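Local coordinates for A223 penton protein C-terminal domain-containing protein (Sulfolobus turreted icosahedral virus, PDB 4IL7) that is a structural protein of the viral capsid, whose C-terminal, jelly-roll-like domain probably forms part of the penton at the icosahedral vertices, at residues I114-G119 / T140-M145. The protein carries 1 engineered substitution. Numbering follows the deposited sequence.
Sequences ITLTIG and TQITNM. Engineered in segment 140-145: Met-145 (natural residue Leu).
The carbonyl O of Thr-115 accepts the backbone N-H of Thr-143 at 3.0 Å, through a bond bent to 146° at the hydrogen, its donor N lying out of the carbonyl plane. In one of its two conformers, Thr-143 OG1 lies 3.3 Å from the same O, a long and at most weak bond. Thr-115 N in turn donates to Asn-144 O at 2.9 Å. Thr-143 and Asn-144 thus both face Thr-115, which defines a classic beta bulge. Beyond it the antiparallel ladder is regular: Thr-117 and Gln-141 exchange two bonds, the one from Gln-141 N to Thr-117 O being nearly straight at 2.8 Å.

With chi1 at 61° in that conformer, Thr-143 CG2 is anti to the carbonyl carbon and meets Thr-117 CG2 at 3.6 Å, the side chains crossing at about a right angle. On the other face, Leu-116 and Ile-142 lie side by side, CD2 against CG1, and Ile-114 CD1 bridges Ile-142 CG2 (3.8 Å) and, in one conformer, CE of the engineered Met-145. Ile-101 and Ile-155 of the opposing sheet of the jelly-roll-like sandwich close over this layer. The bulge thus accommodates one extra residue, Thr-143, whose side chain reaches Thr-115 and Thr-117, while Ile-114, Leu-116, Ile-142 and Met-145 keep their shared apolar face.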
# COMPACT_ATOMS: atom_id res chain seq x y z
N ILE A 114 2.06 4.90 4.35
CA ILE A 114 1.81 4.98 2.89
C ILE A 114 1.10 6.27 2.61
O ILE A 114 0.26 6.72 3.36
CB ILE A 114 1.03 3.74 2.35
CG1 ILE A 114 1.00 3.66 0.83
CG2 ILE A 114 -0.33 3.64 2.99
CD1 ILE A 114 0.44 2.32 0.28
N THR A 115 1.40 6.86 1.43
CA THR A 115 0.74 8.05 0.96
C THR A 115 0.04 7.80 -0.33
O THR A 115 0.63 7.19 -1.26
CB THR A 115 1.74 9.18 0.75
OG1 THR A 115 2.45 9.42 1.96
CG2 THR A 115 1.09 10.49 0.30
N LEU A 116 -1.21 8.18 -0.43
CA LEU A 116 -2.05 8.07 -1.60
C LEU A 116 -2.50 9.41 -2.09
O LEU A 116 -2.76 10.31 -1.25
CB LEU A 116 -3.31 7.26 -1.31
CG LEU A 116 -3.14 5.86 -0.70
CD1 LEU A 116 -4.46 5.15 -0.51
CD2 LEU A 116 -2.23 4.99 -1.52
N THR A 117 -2.70 9.60 -3.37
CA THR A 117 -3.23 10.82 -3.92
C THR A 117 -4.36 10.52 -4.85
O THR A 117 -4.26 9.60 -5.66
CB THR A 117 -2.13 11.66 -4.56
OG1 THR A 117 -1.70 11.08 -5.81
CG2 THR A 117 -1.00 11.89 -3.71
N ILE A 118 -5.45 11.28 -4.80
CA ILE A 118 -6.56 11.12 -5.71
C ILE A 118 -6.97 12.53 -6.05
O ILE A 118 -7.34 13.34 -5.16
CB ILE A 118 -7.71 10.26 -5.12
CG1 ILE A 118 -8.90 10.20 -6.07
CG2 ILE A 118 -8.20 10.71 -3.75
CD1 ILE A 118 -8.63 9.51 -7.40
N GLY A 119 -6.91 12.93 -7.30
CA GLY A 119 -7.27 14.28 -7.68
C GLY A 119 -6.42 15.28 -6.92
O GLY A 119 -5.22 15.22 -6.92
N THR A 140 -6.54 6.44 -8.14
CA THR A 140 -5.75 6.81 -6.97
C THR A 140 -4.30 6.40 -7.19
O THR A 140 -4.04 5.32 -7.75
CB THR A 140 -6.34 6.14 -5.70
OG1 THR A 140 -7.66 6.63 -5.51
CG2 THR A 140 -5.52 6.46 -4.46
N GLN A 141 -3.34 7.22 -6.83
CA GLN A 141 -1.94 6.91 -6.94
C GLN A 141 -1.35 6.56 -5.61
O GLN A 141 -1.63 7.18 -4.59
CB GLN A 141 -1.24 8.14 -7.45
CG GLN A 141 -1.70 8.56 -8.85
CD GLN A 141 -1.21 7.68 -9.91
OE1 GLN A 141 -2.00 7.05 -10.59
NE2 GLN A 141 0.10 7.64 -10.09
N ILE A 142 -0.49 5.56 -5.60
CA ILE A 142 0.38 5.25 -4.45
C ILE A 142 1.65 6.01 -4.68
O ILE A 142 2.46 5.68 -5.59
CB ILE A 142 0.69 3.75 -4.37
CG1 ILE A 142 -0.59 2.96 -4.26
CG2 ILE A 142 1.62 3.49 -3.18
CD1 ILE A 142 -0.38 1.44 -4.29
N THR A 143 1.87 7.12 -3.98
CA THR A 143 3.06 7.93 -4.23
C THR A 143 4.27 7.62 -3.37
O THR A 143 5.38 7.90 -3.75
CB THR A 143 2.70 9.43 -4.12
OG1 THR A 143 2.25 9.61 -2.76
CG2 THR A 143 1.51 9.70 -5.03
N ASN A 144 4.07 7.09 -2.17
CA ASN A 144 5.22 6.79 -1.30
C ASN A 144 4.81 5.69 -0.32
O ASN A 144 3.65 5.64 0.09
CB ASN A 144 5.71 8.00 -0.46
CG ASN A 144 6.87 7.66 0.51
OD1 ASN A 144 6.63 7.27 1.70
ND2 ASN A 144 8.09 7.76 0.05
N MET A 145 5.79 4.90 0.06
CA MET A 145 5.64 4.09 1.24
C MET A 145 7.01 4.08 1.94
O MET A 145 8.08 4.00 1.29
CB MET A 145 5.06 2.68 0.87
CG MET A 145 5.42 1.62 2.04
SD MET A 145 5.21 -0.13 1.61
CE MET A 145 3.49 -0.04 0.97